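Local atomic coordinates of monomethylamine methyltransferase MtmB1 (Methanosarcina barkeri, PDB entry 1NTH), a protein that catalyses transfer of the methyl group from monomethylamine to the corrinoid cofactor of its partner protein MtmC, a step in methanogenesis from methylamine. Residues D14-G19 with I75-T80; F67-E72 with N234-D239; E20-D25 with L29-M34. All coordinates share one frame; numbering follows the deposited sequence.

How a small accessory sheet is tied to the helices around it can be followed through these three contacts, whose centres are 11 to 13 Å apart. Strands 75-77 and 237-238, neighbours in one mixed sheet, join contact 1 to contact 2, with Y76 O 2.9 Å from I238 N. Y76 reaches contact 3 as well, its OH lying 2.7 Å from C22 O. Contacts 2 and 3 meet where the amino group of K237 reaches Q24. The contact centres lie about 18 to 26 Å from the centre of the chain, all on one side of it; the mixed sheet they share is separate from the parallel sheet of the TIM-barrel fold.

Contact 1. Residues D14-G19 with I75-T80; sequences DRAKVG and IYCTDT
The flat carbonyl group of A16 is met by T80 OG1 from a position tilted 33° from its plane, while T80 CG2 also leans on the oxygen. The hydroxyl donates to A16 O at 2.7 Å, a short bond that ties helix 9-18 to the loop after strand 75-77. T80 carries OG1 between its own backbone N and carbonyl carbon (chi1 65°), a setting that directs the hydroxyl to the helix and leaves the methyl for K17. There T80 CG2 lies 4.0 Å from K17 CD, the two side chains crossing at about a right angle. The lysine chain is bent at three successive torsions, and its amino group is hydrogen-bonded to Y13 OH. Beside the polar link, A16 CB packs on C77 with both CB and SG of the cysteine at 4.0 Å, a small apolar touch between two buried residues. A valine in place of T80 would probably leave A16 O without this side-chain donor and R82 N without the weak bond it makes to the same hydroxyl. On the far side of strand 75-77 the ring of Y76 meets that of W27 at about 25°. The contact thus fastens helix 9-18 to the mixed sheet: A16 also touches V84 of strand 82-84, and strand 75-77 pairs with strands 82-84 and 237-238.

Contact 2. Residues F67-E72 with N234-D239; sequences FEMLLE and NELKID
One residue along the chain from L236, which packs on M69, K237 carries an amino group held by three acceptors, so its buried charge is probably well compensated. K237 NZ donates to N234 O at 2.9 Å, tilted 27° from the carbonyl plane, and is further held by a salt bridge to D28 and a hydrogen bond to Q24. The bond to N234 closes a tight turn of chain in which the peptide before E235 is cis. N234 ND2 adds a nearly straight bond to E235 OE2, 2.9 Å long with an N-H...acceptor angle of 166°; the carboxylate oxygen lies in the amide plane of N234 but is itself approached from above the carboxylate plane. E235 OE2 also accepts from I263 N, so two donors probably help to fix the rotation of this carboxylate.

The turn presents L236, whose backbone has positive phi and psi, to the helix. Its CD2 branch does the touching, 4.1 Å from M69 CG, and lies 4.5 Å from L70 CA, so that the methyl faces the helix backbone as well as a side chain. M69 holds CG anti to its backbone N (chi1 -177°), which sets that methylene against the leucine; the bend at chi2 then turns SD and CE onward. M69 has a second conformer, so the details of its chain are less certain. No hydrogen bond crosses between the two segments.

The join is buried between helices: M69 also packs on I32 of helix 24-42 and I276 of helix 271-288, L70 and L236 reach I283 and V277 of that same helix, and the L236 backbone bonds to Y76 of strand 75-77.

Contact 3. Residues E20-D25 with L29-M34; sequences EKCTQD and LMKIPM
The N-terminal start of helix 24-42, with the short strand 20-21 that leads into it, brings D25 and L29 together in the first helical turn. L29 N donates to D25 O at 2.8 Å, with an N-H...acceptor angle of 154°. Their side chains run in parallel out from the helix, L29 CD1 resting 3.9 Å from D25 CG, so a methyl lies against a carboxylate at the surface. T23 is the N-cap of this helix, its OG1 hydrogen-bonded to D26 N. The helix then departs from regular geometry, with a wider turn of pi type at 29-31 and a kink where neither M30 N nor P33 N bonds to the preceding turn; K31, in this wider turn, reaches back to the strand. Its aliphatic part passes the buried sulfur of C22: K31 CE is 3.8 Å and K31 CD 4.1 Å from C22 SG. The lysine runs extended through chi2 and chi3 and bends only at the last torsion (chi4 -62°), where the amino group turns toward E20, coming to meet it from the strand. The ion pair is long, K31 NZ to E20 OE2 being 3.9 Å; a water bridges it, donating to E20 OE1 at 2.9 Å and accepting from K31 NZ at 2.8 Å. Both C22 and K31 also touch I83 of strand 82-84, and the E20 backbone bonds to that residue.

Contact 1. Residues D14-G19 with I75-T80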
ATOM      1  N   ASP A  14      -3.166 -15.819  32.780  1.00 19.60           N
ATOM      2  CA  ASP A  14      -4.195 -16.442  33.615  1.00 21.10           C
ATOM      3  C   ASP A  14      -3.571 -17.294  34.717  1.00 21.89           C
ATOM      4  O   ASP A  14      -3.898 -17.149  35.897  1.00 22.04           O
ATOM      5  CB  ASP A  14      -5.106 -17.339  32.770  1.00 22.47           C
ATOM      6  CG  ASP A  14      -6.022 -16.555  31.847  1.00 24.74           C
ATOM      7  OD1 ASP A  14      -6.687 -17.198  31.008  1.00 27.92           O
ATOM      8  OD2 ASP A  14      -6.087 -15.313  31.961  1.00 25.20           O
ATOM      9  N   ARG A  15      -2.668 -18.184  34.322  1.00 20.17           N
ATOM     10  CA  ARG A  15      -2.016 -19.079  35.269  1.00 19.84           C
ATOM     11  C   ARG A  15      -1.053 -18.378  36.215  1.00 21.15           C
ATOM     12  O   ARG A  15      -0.904 -18.787  37.369  1.00 21.80           O
ATOM     13  CB  ARG A  15      -1.299 -20.195  34.506  1.00 19.41           C
ATOM     14  CG  ARG A  15      -2.252 -21.001  33.643  1.00 19.58           C
ATOM     15  CD  ARG A  15      -1.575 -22.133  32.899  1.00 20.33           C
ATOM     16  NE  ARG A  15      -2.511 -22.738  31.953  1.00 21.46           N
ATOM     17  CZ  ARG A  15      -2.257 -23.819  31.225  1.00 20.52           C
ATOM     18  NH1 ARG A  15      -1.088 -24.436  31.329  1.00 19.50           N
ATOM     19  NH2 ARG A  15      -3.175 -24.274  30.380  1.00 22.55           N
ATOM     20  N   ALA A  16      -0.408 -17.317  35.740  1.00 19.52           N
ATOM     21  CA  ALA A  16       0.542 -16.577  36.564  1.00 20.53           C
ATOM     22  C   ALA A  16      -0.140 -15.874  37.734  1.00 22.81           C
ATOM     23  O   ALA A  16       0.506 -15.544  38.732  1.00 23.02           O
ATOM     24  CB  ALA A  16       1.282 -15.556  35.714  1.00 21.84           C
ATOM     25  N   LYS A  17      -1.443 -15.643  37.614  1.00 22.50           N
ATOM     26  CA  LYS A  17      -2.182 -14.962  38.671  1.00 25.13           C
ATOM     27  C   LYS A  17      -2.646 -15.907  39.777  1.00 25.52           C
ATOM     28  O   LYS A  17      -2.872 -15.475  40.909  1.00 27.39           O
ATOM     29  CB  LYS A  17      -3.399 -14.238  38.085  1.00 25.40           C
ATOM     30  CG  LYS A  17      -3.064 -13.178  37.044  1.00 30.57           C
ATOM     31  CD  LYS A  17      -2.368 -11.971  37.657  1.00 33.38           C
ATOM     32  CE  LYS A  17      -3.323 -11.156  38.518  1.00 36.14           C
ATOM     33  NZ  LYS A  17      -4.474 -10.626  37.725  1.00 38.42           N
ATOM     34  N   VAL A  18      -2.778 -17.190  39.459  1.00 25.09           N
ATOM     35  CA  VAL A  18      -3.248 -18.163  40.441  1.00 25.88           C
ATOM     36  C   VAL A  18      -2.312 -19.346  40.673  1.00 26.00           C
ATOM     37  O   VAL A  18      -2.664 -20.290  41.384  1.00 25.84           O
ATOM     38  CB  VAL A  18      -4.629 -18.716  40.039  1.00 26.71           C
ATOM     39  CG1 VAL A  18      -5.628 -17.574  39.917  1.00 27.79           C
ATOM     40  CG2 VAL A  18      -4.526 -19.475  38.721  1.00 27.31           C
ATOM     41  N   GLY A  19      -1.126 -19.296  40.076  1.00 25.01           N
ATOM     42  CA  GLY A  19      -0.178 -20.384  40.232  1.00 25.92           C
ATOM     43  C   GLY A  19       0.368 -20.516  41.639  1.00 26.50           C
ATOM     44  O   GLY A  19       0.068 -19.703  42.513  1.00 26.40           O
ATOM     45  N   ILE A  75       7.355 -22.240  34.693  1.00 18.15           N
ATOM     46  CA  ILE A  75       7.988 -20.939  34.531  1.00 17.10           C
ATOM     47  C   ILE A  75       7.615 -20.006  35.679  1.00 16.03           C
ATOM     48  O   ILE A  75       6.443 -19.870  36.025  1.00 18.08           O
ATOM     49  CB  ILE A  75       7.551 -20.278  33.198  1.00 17.05           C
ATOM     50  CG1 ILE A  75       7.938 -21.175  32.016  1.00 16.75           C
ATOM     51  CG2 ILE A  75       8.176 -18.901  33.068  1.00 16.32           C
ATOM     52  CD1 ILE A  75       9.435 -21.359  31.829  1.00 16.99           C
ATOM     53  N   TYR A  76       8.619 -19.358  36.257  1.00 17.32           N
ATOM     54  CA  TYR A  76       8.401 -18.435  37.362  1.00 18.13           C
ATOM     55  C   TYR A  76       8.080 -17.039  36.830  1.00 18.26           C
ATOM     56  O   TYR A  76       8.810 -16.508  35.991  1.00 19.36           O
ATOM     57  CB  TYR A  76       9.661 -18.357  38.230  1.00 18.52           C
ATOM     58  CG  TYR A  76       9.493 -17.539  39.492  1.00 20.52           C
ATOM     59  CD1 TYR A  76       8.796 -18.052  40.586  1.00 22.39           C
ATOM     60  CD2 TYR A  76      10.012 -16.249  39.587  1.00 20.73           C
ATOM     61  CE1 TYR A  76       8.622 -17.301  41.746  1.00 23.49           C
ATOM     62  CE2 TYR A  76       9.842 -15.487  40.747  1.00 22.58           C
ATOM     63  CZ  TYR A  76       9.146 -16.023  41.819  1.00 23.47           C
ATOM     64  OH  TYR A  76       8.979 -15.283  42.971  1.00 24.80           O
ATOM     65  N   CYS A  77       6.991 -16.451  37.315  1.00 19.05           N
ATOM     66  CA  CYS A  77       6.613 -15.099  36.909  1.00 19.96           C
ATOM     67  C   CYS A  77       7.083 -14.149  38.007  1.00 21.31           C
ATOM     68  O   CYS A  77       6.595 -14.207  39.136  1.00 21.58           O
ATOM     69  CB  CYS A  77       5.100 -14.981  36.733  1.00 22.06           C
ATOM     70  SG  CYS A  77       4.570 -13.307  36.248  1.00 25.64           S
ATOM     71  N   THR A  78       8.026 -13.277  37.670  1.00 22.21           N
ATOM     72  CA  THR A  78       8.589 -12.339  38.637  1.00 23.71           C
ATOM     73  C   THR A  78       7.622 -11.317  39.223  1.00 25.47           C
ATOM     74  O   THR A  78       7.789 -10.887  40.366  1.00 26.34           O
ATOM     75  CB  THR A  78       9.780 -11.570  38.034  1.00 24.91           C
ATOM     76  OG1 THR A  78       9.353 -10.875  36.856  1.00 24.19           O
ATOM     77  CG2 THR A  78      10.909 -12.526  37.680  1.00 25.19           C
ATOM     78  N   ASP A  79       6.611 -10.925  38.459  1.00 24.71           N
ATOM     79  CA  ASP A  79       5.662  -9.930  38.945  1.00 25.83           C
ATOM     80  C   ASP A  79       4.616 -10.472  39.910  1.00 25.85           C
ATOM     81  O   ASP A  79       4.203  -9.771  40.834  1.00 27.07           O
ATOM     82  CB  ASP A  79       4.977  -9.247  37.760  1.00 28.38           C
ATOM     83  CG  ASP A  79       5.953  -8.460  36.912  1.00 31.91           C
ATOM     84  OD1 ASP A  79       6.519  -7.470  37.421  1.00 35.38           O
ATOM     85  OD2 ASP A  79       6.165  -8.837  35.744  1.00 33.17           O
ATOM     86  N   THR A  80       4.191 -11.713  39.706  1.00 23.92           N
ATOM     87  CA  THR A  80       3.182 -12.317  40.567  1.00 24.03           C
ATOM     88  C   THR A  80       3.790 -13.253  41.605  1.00 23.91           C
ATOM     89  O   THR A  80       3.107 -13.678  42.538  1.00 23.57           O
ATOM     90  CB  THR A  80       2.161 -13.122  39.748  1.00 24.22           C
ATOM     91  OG1 THR A  80       2.819 -14.234  39.127  1.00 23.69           O
ATOM     92  CG2 THR A  80       1.528 -12.245  38.675  1.00 24.62           C
TER

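Contact 2. Residues F67-E72 with N234-D239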
ATOM      1  N   PHE A  67      12.911 -31.410  28.091  1.00 17.49           N
ATOM      2  CA  PHE A  67      11.455 -31.460  28.052  1.00 17.98           C
ATOM      3  C   PHE A  67      10.927 -31.638  29.476  1.00 18.94           C
ATOM      4  O   PHE A  67      10.009 -30.937  29.904  1.00 17.43           O
ATOM      5  CB  PHE A  67      10.998 -32.641  27.187  1.00 18.99           C
ATOM      6  CG  PHE A  67       9.509 -32.693  26.946  1.00 19.49           C
ATOM      7  CD1 PHE A  67       8.981 -32.361  25.700  1.00 21.45           C
ATOM      8  CD2 PHE A  67       8.637 -33.096  27.954  1.00 20.62           C
ATOM      9  CE1 PHE A  67       7.609 -32.430  25.463  1.00 21.24           C
ATOM     10  CE2 PHE A  67       7.263 -33.169  27.729  1.00 22.47           C
ATOM     11  CZ  PHE A  67       6.745 -32.837  26.478  1.00 21.17           C
ATOM     12  N   GLU A  68      11.522 -32.575  30.210  1.00 19.72           N
ATOM     13  CA  GLU A  68      11.087 -32.852  31.575  1.00 20.04           C
ATOM     14  C   GLU A  68      11.349 -31.679  32.510  1.00 19.13           C
ATOM     15  O   GLU A  68      10.571 -31.425  33.432  1.00 18.68           O
ATOM     16  CB  GLU A  68      11.795 -34.103  32.104  0.65 22.00           C
ATOM     17  CG  GLU A  68      11.127 -34.724  33.324  0.65 24.40           C
ATOM     18  CD  GLU A  68      11.843 -35.971  33.815  0.65 26.47           C
ATOM     19  OE1 GLU A  68      12.332 -36.755  32.971  0.65 25.95           O
ATOM     20  OE2 GLU A  68      11.904 -36.172  35.046  0.65 26.67           O
ATOM     21  N   MET A  69      12.442 -30.963  32.278  1.00 17.43           N
ATOM     22  CA  MET A  69      12.761 -29.798  33.093  1.00 18.50           C
ATOM     23  C   MET A  69      11.621 -28.788  32.977  1.00 18.88           C
ATOM     24  O   MET A  69      11.110 -28.281  33.976  1.00 19.27           O
ATOM     25  CB  MET A  69      14.063 -29.171  32.587  0.60 17.86           C
ATOM     26  CG  MET A  69      14.561 -27.973  33.378  0.60 18.03           C
ATOM     27  SD  MET A  69      15.355 -28.443  34.929  0.60 18.85           S
ATOM     28  CE  MET A  69      15.529 -26.853  35.711  0.60 16.82           C
ATOM     29  N   LEU A  70      11.219 -28.493  31.746  1.00 17.65           N
ATOM     30  CA  LEU A  70      10.147 -27.531  31.523  1.00 17.75           C
ATOM     31  C   LEU A  70       8.818 -28.017  32.092  1.00 17.10           C
ATOM     32  O   LEU A  70       8.093 -27.257  32.734  1.00 18.49           O
ATOM     33  CB  LEU A  70       9.993 -27.257  30.023  1.00 17.49           C
ATOM     34  CG  LEU A  70       9.000 -26.156  29.641  1.00 17.83           C
ATOM     35  CD1 LEU A  70       9.428 -24.825  30.252  1.00 18.49           C
ATOM     36  CD2 LEU A  70       8.936 -26.047  28.120  1.00 18.72           C
ATOM     37  N   LEU A  71       8.506 -29.286  31.860  1.00 17.68           N
ATOM     38  CA  LEU A  71       7.257 -29.868  32.335  1.00 18.60           C
ATOM     39  C   LEU A  71       7.123 -29.921  33.857  1.00 20.03           C
ATOM     40  O   LEU A  71       6.068 -29.600  34.408  1.00 19.94           O
ATOM     41  CB  LEU A  71       7.096 -31.280  31.770  1.00 18.13           C
ATOM     42  CG  LEU A  71       5.882 -32.062  32.283  1.00 19.57           C
ATOM     43  CD1 LEU A  71       4.591 -31.377  31.844  1.00 20.50           C
ATOM     44  CD2 LEU A  71       5.935 -33.483  31.754  1.00 21.24           C
ATOM     45  N   GLU A  72       8.193 -30.321  34.536  1.00 21.67           N
ATOM     46  CA  GLU A  72       8.159 -30.453  35.994  1.00 23.77           C
ATOM     47  C   GLU A  72       8.327 -29.146  36.770  1.00 23.82           C
ATOM     48  O   GLU A  72       7.703 -28.958  37.816  1.00 24.41           O
ATOM     49  CB  GLU A  72       9.216 -31.452  36.452  0.70 26.08           C
ATOM     50  CG  GLU A  72       8.996 -32.860  35.932  0.70 29.76           C
ATOM     51  CD  GLU A  72       7.680 -33.456  36.397  0.70 33.19           C
ATOM     52  OE1 GLU A  72       7.415 -33.429  37.616  0.70 34.86           O
ATOM     53  OE2 GLU A  72       6.915 -33.959  35.545  0.70 35.11           O
ATOM     54  N   ASN A 234      16.428 -15.322  33.544  1.00 20.45           N
ATOM     55  CA  ASN A 234      17.226 -16.460  34.017  1.00 21.14           C
ATOM     56  C   ASN A 234      16.789 -16.964  35.391  1.00 20.60           C
ATOM     57  O   ASN A 234      16.792 -16.186  36.341  1.00 21.90           O
ATOM     58  CB  ASN A 234      18.698 -16.060  34.100  1.00 22.33           C
ATOM     59  CG  ASN A 234      19.266 -15.655  32.759  1.00 23.85           C
ATOM     60  OD1 ASN A 234      18.898 -14.619  32.199  1.00 28.98           O
ATOM     61  ND2 ASN A 234      20.161 -16.474  32.229  1.00 23.98           N
ATOM     62  N   GLU A 235      16.394 -18.235  35.516  1.00 20.57           N
ATOM     63  CA  GLU A 235      16.310 -19.219  34.428  1.00 20.79           C
ATOM     64  C   GLU A 235      14.863 -19.718  34.473  1.00 21.38           C
ATOM     65  O   GLU A 235      14.293 -19.839  35.563  1.00 21.57           O
ATOM     66  CB  GLU A 235      17.251 -20.406  34.683  1.00 21.96           C
ATOM     67  CG  GLU A 235      18.725 -20.062  34.874  1.00 22.30           C
ATOM     68  CD  GLU A 235      19.377 -19.503  33.622  1.00 25.52           C
ATOM     69  OE1 GLU A 235      18.774 -19.606  32.530  1.00 24.57           O
ATOM     70  OE2 GLU A 235      20.503 -18.971  33.729  1.00 25.13           O
ATOM     71  N   LEU A 236      14.281 -20.030  33.313  1.00 19.56           N
ATOM     72  CA  LEU A 236      12.880 -20.477  33.229  1.00 18.88           C
ATOM     73  C   LEU A 236      12.065 -19.472  34.026  1.00 19.51           C
ATOM     74  O   LEU A 236      11.351 -19.815  34.976  1.00 18.28           O
ATOM     75  CB  LEU A 236      12.704 -21.889  33.807  1.00 19.71           C
ATOM     76  CG  LEU A 236      13.029 -23.041  32.851  1.00 22.27           C
ATOM     77  CD1 LEU A 236      14.513 -23.054  32.535  1.00 23.05           C
ATOM     78  CD2 LEU A 236      12.606 -24.364  33.478  1.00 22.14           C
ATOM     79  N   LYS A 237      12.167 -18.220  33.601  1.00 18.88           N
ATOM     80  CA  LYS A 237      11.532 -17.116  34.292  1.00 18.45           C
ATOM     81  C   LYS A 237      11.114 -16.032  33.300  1.00 18.54           C
ATOM     82  O   LYS A 237      11.717 -15.890  32.237  1.00 17.72           O
ATOM     83  CB  LYS A 237      12.552 -16.562  35.287  1.00 18.38           C
ATOM     84  CG  LYS A 237      12.107 -15.399  36.139  1.00 20.22           C
ATOM     85  CD  LYS A 237      13.284 -14.893  36.976  1.00 20.73           C
ATOM     86  CE  LYS A 237      13.851 -15.990  37.872  1.00 21.32           C
ATOM     87  NZ  LYS A 237      15.096 -15.551  38.575  1.00 21.06           N
ATOM     88  N   ILE A 238      10.088 -15.266  33.656  1.00 18.75           N
ATOM     89  CA  ILE A 238       9.604 -14.203  32.782  1.00 18.70           C
ATOM     90  C   ILE A 238       8.869 -13.129  33.582  1.00 21.00           C
ATOM     91  O   ILE A 238       8.409 -13.374  34.701  1.00 21.18           O
ATOM     92  CB  ILE A 238       8.644 -14.780  31.704  1.00 18.29           C
ATOM     93  CG1 ILE A 238       8.492 -13.793  30.543  1.00 18.41           C
ATOM     94  CG2 ILE A 238       7.282 -15.063  32.307  1.00 18.91           C
ATOM     95  CD1 ILE A 238       9.760 -13.608  29.742  1.00 18.10           C
ATOM     96  N   ASP A 239       8.768 -11.937  33.005  1.00 19.81           N
ATOM     97  CA  ASP A 239       8.066 -10.822  33.634  1.00 20.67           C
ATOM     98  C   ASP A 239       6.814 -10.539  32.806  1.00 20.79           C
ATOM     99  O   ASP A 239       6.747 -10.915  31.635  1.00 19.27           O
ATOM    100  CB  ASP A 239       8.967  -9.588  33.673  1.00 23.46           C
ATOM    101  CG  ASP A 239       9.538  -9.241  32.311  1.00 28.47           C
ATOM    102  OD1 ASP A 239      10.226 -10.092  31.709  1.00 31.44           O
ATOM    103  OD2 ASP A 239       9.299  -8.112  31.842  1.00 33.53           O
TER

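Contact 3. Residues E20-D25 with L29-M34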
ATOM      1  N   GLU A  20       1.178 -21.548  41.856  1.00 27.04           N
ATOM      2  CA  GLU A  20       1.785 -21.799  43.159  1.00 27.66           C
ATOM      3  C   GLU A  20       2.665 -20.620  43.570  1.00 27.47           C
ATOM      4  O   GLU A  20       3.542 -20.203  42.812  1.00 25.35           O
ATOM      5  CB  GLU A  20       2.639 -23.068  43.093  1.00 28.96           C
ATOM      6  CG  GLU A  20       3.116 -23.576  44.443  1.00 33.56           C
ATOM      7  CD  GLU A  20       4.152 -24.681  44.318  1.00 36.71           C
ATOM      8  OE1 GLU A  20       4.031 -25.517  43.399  1.00 37.89           O
ATOM      9  OE2 GLU A  20       5.085 -24.719  45.149  1.00 38.68           O
ATOM     10  N   LYS A  21       2.429 -20.084  44.766  1.00 27.98           N
ATOM     11  CA  LYS A  21       3.221 -18.962  45.264  1.00 30.26           C
ATOM     12  C   LYS A  21       4.619 -19.488  45.563  1.00 30.28           C
ATOM     13  O   LYS A  21       4.776 -20.613  46.039  1.00 31.47           O
ATOM     14  CB  LYS A  21       2.601 -18.384  46.537  1.00 32.35           C
ATOM     15  CG  LYS A  21       2.503 -16.863  46.537  0.50 34.98           C
ATOM     16  CD  LYS A  21       3.874 -16.234  46.668  0.50 36.56           C
ATOM     17  CE  LYS A  21       3.811 -14.724  46.764  0.50 38.28           C
ATOM     18  NZ  LYS A  21       5.179 -14.198  47.023  0.50 40.25           N
ATOM     19  N   CYS A  22       5.630 -18.668  45.306  1.00 29.69           N
ATOM     20  CA  CYS A  22       7.006 -19.088  45.506  1.00 30.41           C
ATOM     21  C   CYS A  22       7.925 -17.865  45.495  1.00 29.56           C
ATOM     22  O   CYS A  22       7.715 -16.944  44.709  1.00 30.91           O
ATOM     23  CB  CYS A  22       7.359 -20.063  44.372  1.00 33.01           C
ATOM     24  SG  CYS A  22       9.083 -20.479  44.120  1.00 34.89           S
ATOM     25  N   THR A  23       8.925 -17.835  46.375  1.00 27.45           N
ATOM     26  CA  THR A  23       9.847 -16.702  46.399  1.00 26.12           C
ATOM     27  C   THR A  23      10.852 -16.914  45.276  1.00 24.14           C
ATOM     28  O   THR A  23      11.047 -18.042  44.823  1.00 23.54           O
ATOM     29  CB  THR A  23      10.615 -16.595  47.735  1.00 27.15           C
ATOM     30  OG1 THR A  23      11.542 -17.681  47.845  1.00 28.13           O
ATOM     31  CG2 THR A  23       9.649 -16.632  48.911  1.00 28.07           C
ATOM     32  N   GLN A  24      11.494 -15.843  44.827  1.00 24.25           N
ATOM     33  CA  GLN A  24      12.458 -15.977  43.747  1.00 25.03           C
ATOM     34  C   GLN A  24      13.672 -16.784  44.197  1.00 25.10           C
ATOM     35  O   GLN A  24      14.308 -17.460  43.389  1.00 23.15           O
ATOM     36  CB  GLN A  24      12.885 -14.602  43.218  1.00 26.81           C
ATOM     37  CG  GLN A  24      13.608 -14.686  41.875  1.00 30.18           C
ATOM     38  CD  GLN A  24      13.620 -13.373  41.107  1.00 32.14           C
ATOM     39  OE1 GLN A  24      14.162 -13.296  40.004  1.00 31.92           O
ATOM     40  NE2 GLN A  24      13.020 -12.338  41.683  1.00 34.58           N
ATOM     41  N   ASP A  25      13.991 -16.724  45.486  1.00 24.14           N
ATOM     42  CA  ASP A  25      15.118 -17.493  46.004  1.00 24.59           C
ATOM     43  C   ASP A  25      14.776 -18.977  46.000  1.00 22.70           C
ATOM     44  O   ASP A  25      15.642 -19.817  45.740  1.00 22.97           O
ATOM     45  CB  ASP A  25      15.480 -17.044  47.424  1.00 27.27           C
ATOM     46  CG  ASP A  25      16.448 -15.876  47.438  1.00 31.20           C
ATOM     47  OD1 ASP A  25      16.781 -15.364  46.350  1.00 32.64           O
ATOM     48  OD2 ASP A  25      16.880 -15.470  48.540  1.00 34.06           O
ATOM     49  N   LEU A  29      17.539 -20.742  43.920  1.00 21.65           N
ATOM     50  CA  LEU A  29      18.448 -21.491  44.777  1.00 22.25           C
ATOM     51  C   LEU A  29      17.999 -22.893  45.162  1.00 21.68           C
ATOM     52  O   LEU A  29      18.717 -23.597  45.879  1.00 23.14           O
ATOM     53  CB  LEU A  29      18.719 -20.677  46.045  1.00 22.38           C
ATOM     54  CG  LEU A  29      19.082 -19.204  45.816  1.00 23.85           C
ATOM     55  CD1 LEU A  29      19.306 -18.522  47.160  1.00 25.21           C
ATOM     56  CD2 LEU A  29      20.324 -19.100  44.942  1.00 24.65           C
ATOM     57  N   MET A  30      16.829 -23.309  44.688  1.00 21.06           N
ATOM     58  CA  MET A  30      16.326 -24.632  45.022  1.00 21.90           C
ATOM     59  C   MET A  30      15.645 -25.386  43.880  1.00 22.16           C
ATOM     60  O   MET A  30      16.182 -26.369  43.381  1.00 20.78           O
ATOM     61  CB  MET A  30      15.372 -24.535  46.219  1.00 23.29           C
ATOM     62  CG  MET A  30      14.732 -25.854  46.622  1.00 24.63           C
ATOM     63  SD  MET A  30      13.741 -25.717  48.129  1.00 27.53           S
ATOM     64  CE  MET A  30      12.259 -24.921  47.482  1.00 27.88           C
ATOM     65  N   LYS A  31      14.471 -24.927  43.458  1.00 21.78           N
ATOM     66  CA  LYS A  31      13.738 -25.622  42.409  1.00 21.07           C
ATOM     67  C   LYS A  31      14.515 -25.866  41.115  1.00 20.96           C
ATOM     68  O   LYS A  31      14.587 -27.000  40.638  1.00 20.91           O
ATOM     69  CB  LYS A  31      12.427 -24.887  42.115  1.00 22.67           C
ATOM     70  CG  LYS A  31      11.447 -24.936  43.287  1.00 26.91           C
ATOM     71  CD  LYS A  31      10.138 -24.241  42.967  1.00 30.60           C
ATOM     72  CE  LYS A  31       9.197 -24.261  44.163  1.00 32.13           C
ATOM     73  NZ  LYS A  31       8.841 -25.648  44.564  1.00 34.87           N
ATOM     74  N   ILE A  32      15.104 -24.817  40.555  1.00 19.73           N
ATOM     75  CA  ILE A  32      15.862 -24.961  39.316  1.00 20.43           C
ATOM     76  C   ILE A  32      17.121 -25.815  39.467  1.00 19.77           C
ATOM     77  O   ILE A  32      17.286 -26.809  38.762  1.00 19.86           O
ATOM     78  CB  ILE A  32      16.240 -23.577  38.734  1.00 20.09           C
ATOM     79  CG1 ILE A  32      14.972 -22.858  38.260  1.00 21.34           C
ATOM     80  CG2 ILE A  32      17.227 -23.732  37.583  1.00 21.62           C
ATOM     81  CD1 ILE A  32      14.224 -23.592  37.166  1.00 21.72           C
ATOM     82  N   PRO A  33      18.027 -25.449  40.390  1.00 18.90           N
ATOM     83  CA  PRO A  33      19.236 -26.266  40.537  1.00 18.56           C
ATOM     84  C   PRO A  33      18.967 -27.728  40.910  1.00 18.38           C
ATOM     85  O   PRO A  33      19.671 -28.623  40.448  1.00 20.29           O
ATOM     86  CB  PRO A  33      20.042 -25.513  41.599  1.00 18.53           C
ATOM     87  CG  PRO A  33      18.986 -24.818  42.406  1.00 20.02           C
ATOM     88  CD  PRO A  33      18.038 -24.319  41.334  1.00 19.71           C
ATOM     89  N   MET A  34      17.952 -27.976  41.732  1.00 18.70           N
ATOM     90  CA  MET A  34      17.629 -29.346  42.119  1.00 18.84           C
ATOM     91  C   MET A  34      17.181 -30.179  40.922  1.00 19.61           C
ATOM     92  O   MET A  34      17.647 -31.302  40.723  1.00 18.61           O
ATOM     93  CB  MET A  34      16.520 -29.370  43.177  1.00 20.22           C
ATOM     94  CG  MET A  34      16.997 -29.132  44.602  1.00 20.48           C
ATOM     95  SD  MET A  34      15.617 -29.168  45.761  1.00 23.44           S
ATOM     96  CE  MET A  34      15.288 -30.917  45.870  1.00 23.22           C
TER
HETATM   97  O   HOH W   1       6.768 -26.085  42.668  1.00 53.50           O